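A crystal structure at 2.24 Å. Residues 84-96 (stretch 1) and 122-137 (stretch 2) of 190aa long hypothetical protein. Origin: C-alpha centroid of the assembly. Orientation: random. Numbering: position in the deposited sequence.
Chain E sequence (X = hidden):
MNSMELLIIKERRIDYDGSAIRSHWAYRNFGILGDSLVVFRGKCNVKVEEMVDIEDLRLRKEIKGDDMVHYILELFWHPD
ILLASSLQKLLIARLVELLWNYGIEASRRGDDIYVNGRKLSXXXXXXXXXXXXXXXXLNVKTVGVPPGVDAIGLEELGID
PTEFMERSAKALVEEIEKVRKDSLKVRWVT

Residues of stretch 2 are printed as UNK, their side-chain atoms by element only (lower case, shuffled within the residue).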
# COMPACT_ATOMS: atom_id res chain seq x y z
N ALA E 84 2.36 12.02 -5.40
CA ALA E 84 2.74 13.38 -5.06
C ALA E 84 3.24 14.14 -6.29
O ALA E 84 2.84 15.27 -6.55
CB ALA E 84 3.84 13.36 -3.97
N SER E 85 4.12 13.50 -7.06
CA SER E 85 4.69 14.10 -8.25
C SER E 85 3.63 14.36 -9.34
O SER E 85 3.62 15.43 -9.95
CB SER E 85 5.79 13.21 -8.80
OG SER E 85 6.39 13.80 -9.93
N SER E 86 2.76 13.39 -9.57
CA SER E 86 1.72 13.55 -10.58
C SER E 86 0.84 14.74 -10.21
O SER E 86 0.70 15.70 -10.96
CB SER E 86 0.86 12.28 -10.69
OG SER E 86 1.62 11.19 -11.18
N LEU E 87 0.24 14.65 -9.03
CA LEU E 87 -0.65 15.69 -8.51
C LEU E 87 -0.02 17.08 -8.55
O LEU E 87 -0.67 18.06 -8.91
CB LEU E 87 -1.06 15.33 -7.09
CG LEU E 87 -2.25 16.05 -6.48
CD1 LEU E 87 -3.48 15.89 -7.36
CD2 LEU E 87 -2.50 15.46 -5.11
N GLN E 88 1.25 17.17 -8.18
CA GLN E 88 1.94 18.46 -8.20
C GLN E 88 1.98 19.07 -9.60
O GLN E 88 1.78 20.28 -9.77
CB GLN E 88 3.37 18.30 -7.69
CG GLN E 88 4.23 19.52 -7.92
CD GLN E 88 5.69 19.17 -8.14
OE1 GLN E 88 6.01 18.22 -8.86
NE2 GLN E 88 6.59 19.94 -7.53
N LYS E 89 2.24 18.26 -10.62
CA LYS E 89 2.31 18.79 -11.96
C LYS E 89 0.93 19.07 -12.55
O LYS E 89 0.79 19.90 -13.45
CB LYS E 89 3.19 17.89 -12.84
CG LYS E 89 4.69 18.16 -12.57
CD LYS E 89 5.68 17.17 -13.20
CE LYS E 89 6.07 16.03 -12.25
NZ LYS E 89 6.76 16.50 -11.00
N LEU E 90 -0.10 18.42 -12.02
CA LEU E 90 -1.45 18.66 -12.49
C LEU E 90 -1.85 20.05 -12.01
O LEU E 90 -2.49 20.81 -12.74
CB LEU E 90 -2.43 17.64 -11.92
CG LEU E 90 -3.90 17.89 -12.26
CD1 LEU E 90 -4.10 17.96 -13.78
CD2 LEU E 90 -4.73 16.77 -11.67
N LEU E 91 -1.48 20.38 -10.78
CA LEU E 91 -1.82 21.67 -10.20
C LEU E 91 -1.06 22.82 -10.88
O LEU E 91 -1.64 23.88 -11.12
CB LEU E 91 -1.53 21.66 -8.69
CG LEU E 91 -2.27 20.64 -7.83
CD1 LEU E 91 -1.85 20.82 -6.37
CD2 LEU E 91 -3.77 20.82 -7.96
N ILE E 92 0.22 22.61 -11.19
CA ILE E 92 1.00 23.65 -11.86
C ILE E 92 0.39 23.85 -13.24
O ILE E 92 0.31 24.97 -13.75
CB ILE E 92 2.51 23.26 -11.99
CG1 ILE E 92 3.24 23.55 -10.68
CG2 ILE E 92 3.20 24.09 -13.07
CD1 ILE E 92 2.48 23.10 -9.51
N ALA E 93 -0.06 22.76 -13.85
CA ALA E 93 -0.68 22.85 -15.16
C ALA E 93 -1.96 23.67 -15.06
O ALA E 93 -2.23 24.50 -15.92
CB ALA E 93 -1.00 21.46 -15.70
N ARG E 94 -2.75 23.47 -14.00
CA ARG E 94 -3.98 24.24 -13.85
C ARG E 94 -3.67 25.73 -13.66
O ARG E 94 -4.37 26.58 -14.21
CB ARG E 94 -4.80 23.75 -12.66
CG ARG E 94 -6.05 24.60 -12.38
CD ARG E 94 -7.18 24.35 -13.40
NE ARG E 94 -8.33 25.22 -13.17
CZ ARG E 94 -8.45 26.47 -13.63
NH1 ARG E 94 -7.48 27.00 -14.37
NH2 ARG E 94 -9.53 27.18 -13.37
N LEU E 95 -2.62 26.03 -12.89
CA LEU E 95 -2.20 27.42 -12.68
C LEU E 95 -1.81 28.05 -14.01
O LEU E 95 -2.02 29.24 -14.23
CB LEU E 95 -1.00 27.49 -11.73
CG LEU E 95 -1.27 27.17 -10.26
CD1 LEU E 95 0.02 27.38 -9.48
CD2 LEU E 95 -2.39 28.07 -9.70
N VAL E 96 -1.23 27.24 -14.90
CA VAL E 96 -0.82 27.74 -16.20
C VAL E 96 -2.05 28.11 -17.02
O VAL E 96 -2.12 29.19 -17.61
CB VAL E 96 0.05 26.69 -16.94
CG1 VAL E 96 0.25 27.08 -18.40
CG2 VAL E 96 1.42 26.58 -16.25
N UNK E 122 8.38 28.20 -8.35
CA UNK E 122 9.22 27.19 -7.72
C UNK E 122 8.20 26.22 -7.12
O UNK E 122 7.07 26.62 -6.79
c UNK E 122 10.13 28.50 -4.18
c UNK E 122 11.17 28.70 -7.19
c UNK E 122 9.32 28.30 -5.45
c UNK E 122 10.14 27.72 -6.60
N UNK E 123 8.58 24.96 -7.01
CA UNK E 123 7.65 23.98 -6.48
C UNK E 123 8.37 22.71 -6.08
O UNK E 123 9.49 22.45 -6.52
o UNK E 123 5.60 22.75 -7.08
c UNK E 123 6.59 23.64 -7.56
N UNK E 124 7.72 21.92 -5.24
CA UNK E 124 8.28 20.67 -4.81
C UNK E 124 7.17 19.79 -4.28
O UNK E 124 6.21 20.29 -3.68
c UNK E 124 8.81 20.94 -2.34
c UNK E 124 10.45 19.77 -3.89
c UNK E 124 9.91 18.42 -3.51
c UNK E 124 9.40 20.89 -3.75
N UNK E 125 7.29 18.49 -4.54
CA UNK E 125 6.30 17.52 -4.08
C UNK E 125 7.00 16.38 -3.38
O UNK E 125 8.00 15.87 -3.87
c UNK E 125 5.51 16.98 -5.26
N UNK E 126 6.47 15.95 -2.24
CA UNK E 126 7.09 14.85 -1.53
C UNK E 126 6.11 14.20 -0.56
O UNK E 126 4.91 14.45 -0.62
o UNK E 126 9.01 14.16 -0.19
c UNK E 126 8.37 15.31 -0.76
c UNK E 126 8.03 16.29 0.35
N UNK E 127 6.60 13.33 0.31
CA UNK E 127 5.72 12.67 1.25
C UNK E 127 6.35 12.61 2.62
O UNK E 127 7.56 12.83 2.78
c UNK E 127 6.65 10.33 0.96
c UNK E 127 5.41 11.19 0.83
c UNK E 127 4.86 11.14 -0.59
N UNK E 128 5.49 12.31 3.59
CA UNK E 128 5.88 12.15 4.99
C UNK E 128 5.34 10.75 5.30
O UNK E 128 4.61 10.17 4.50
c UNK E 128 5.17 13.18 5.87
o UNK E 128 3.80 12.88 5.99
N UNK E 129 5.67 10.19 6.47
CA UNK E 129 5.14 8.85 6.73
C UNK E 129 3.61 8.77 6.66
O UNK E 129 3.07 7.70 6.43
c UNK E 129 6.60 10.61 7.54
c UNK E 129 7.00 9.28 8.14
c UNK E 129 5.68 8.53 8.12
N UNK E 130 2.91 9.89 6.85
CA UNK E 130 1.45 9.87 6.84
C UNK E 130 0.72 10.77 5.85
O UNK E 130 -0.50 10.88 5.92
c UNK E 130 1.09 11.71 8.49
c UNK E 130 0.89 10.22 8.22
c UNK E 130 1.56 9.38 9.29
N UNK E 131 1.43 11.41 4.94
CA UNK E 131 0.74 12.29 4.01
C UNK E 131 1.57 12.77 2.83
O UNK E 131 2.79 12.60 2.78
o UNK E 131 1.30 14.35 5.11
c UNK E 131 0.22 13.51 4.78
N UNK E 132 0.88 13.40 1.87
CA UNK E 132 1.49 13.98 0.69
C UNK E 132 1.61 15.47 0.99
O UNK E 132 0.65 16.07 1.49
c UNK E 132 0.72 12.39 -1.13
c UNK E 132 0.20 11.34 -0.19
c UNK E 132 1.01 14.83 -1.62
c UNK E 132 0.61 13.82 -0.57
N UNK E 133 2.77 16.04 0.70
CA UNK E 133 3.02 17.45 0.95
C UNK E 133 3.56 18.15 -0.28
O UNK E 133 4.58 17.74 -0.83
c UNK E 133 2.72 19.89 3.61
n UNK E 133 2.94 20.48 4.97
c UNK E 133 4.02 17.62 2.10
c UNK E 133 3.39 17.44 3.46
c UNK E 133 2.25 18.43 3.64
N UNK E 134 2.87 19.21 -0.69
CA UNK E 134 3.25 19.98 -1.88
C UNK E 134 3.40 21.48 -1.64
O UNK E 134 2.60 22.09 -0.94
c UNK E 134 3.22 17.56 -3.28
c UNK E 134 1.98 18.38 -3.40
c UNK E 134 2.18 19.84 -3.01
c UNK E 134 2.58 20.67 -4.21
N UNK E 135 4.42 22.09 -2.23
CA UNK E 135 4.58 23.53 -2.13
C UNK E 135 4.67 24.15 -3.51
O UNK E 135 5.30 23.61 -4.41
c UNK E 135 5.85 23.94 -1.36
n UNK E 135 6.13 27.62 -1.26
n UNK E 135 7.01 25.98 -2.32
c UNK E 135 7.00 27.29 -2.20
c UNK E 135 5.57 26.46 -0.75
c UNK E 135 6.12 25.42 -1.43
N UNK E 136 4.00 25.28 -3.69
CA UNK E 136 4.07 26.01 -4.95
C UNK E 136 4.33 27.44 -4.54
O UNK E 136 3.73 27.92 -3.58
c UNK E 136 2.76 25.99 -5.76
c UNK E 136 2.89 26.96 -6.94
c UNK E 136 2.44 24.58 -6.26
c UNK E 136 1.87 23.70 -5.18
N UNK E 137 5.22 28.11 -5.26
CA UNK E 137 5.53 29.48 -4.96
C UNK E 137 5.56 30.28 -6.24
O UNK E 137 6.11 29.84 -7.23

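Position 122 carries four carbons, forked at the first with one arm two carbons long, and reaches nothing on the helix: Ile 122. At 123 one carbon bears one oxygen, which lies 3.0 Å from Gln 88 NE2; this is Ser 123, whose OG accepts from that amide (N-H...O angle 141°). Position 124 again has four carbons forked at the first, one arm longer, and its CA-to-CB bond points away from the helix: Ile 124. A single carbon at 125, its CB 3.4 Å from Ala 84 O and 3.5 Å from Gln 88 CB, defines Ala 125.

Position 126 has one carbon carrying an oxygen and a carbon, and its CA-to-CB bond points away from the helix: Thr 126, whose backbone O nevertheless sits 3.7 Å from Ala 84 CB. Three carbons forked at the first, touching Ala 84, mark 127 as Val 127, with CG1 4.2 Å from Ala 84 CB. One carbon and one oxygen at 128 give Ser 128. At 129 three carbons close a ring onto the backbone N, hence Pro 129; at 130 three carbons fork at the first, hence Val 130. Position 131, one carbon and one oxygen, is Ser 131. None of positions 128 to 131 touches the helix.

Position 132 has four carbons, forked at the first with unequal arms, the short arm approaching Ala 84: Ile 132, CG2 4.0 Å from Ala 84 CB. Four carbons in a row ending in nitrogen, on a CA-to-CB bond that points away from the helix, make 133 Lys 133. The same unequal four-carbon fork at 134, touching Ala 84 and Gln 88, is Ile 134; its CD1 is 4.0 Å from Ala 84 O and its CG2 4.2 Å from Gln 88 CG. At 135 one carbon precedes a five-membered ring of three carbons and two nitrogens, and the CA-to-CB bond points away from the helix: His 135. Position 136 has four carbons forked at the first, one arm two carbons long, touching Ile 92 and Leu 95: Ile 136, with CG1 3.6 Å from Ile 92 CD1 and CG2 3.9 Å from Leu 95 CD1. No side-chain atom exists at 137: Gly 137.

The contact packs one helix face on two antiparallel strands, the helix axis 149° from the first and 33° from the second, burying 476 Å². Alternation turns 123, 125, 132, 134 and 136 toward the helix. Ala 84 and Ala 125 lie at the close approach, their CA atoms 5.5 Å apart. Ser 123 OG donates to His 135 O (2.8 Å) while accepting from Gln 88 NE2, tying the one cross-stretch hydrogen bond to the strand pairing.

Stretch 2 122-137: ISIATVSPVSIKIHIG
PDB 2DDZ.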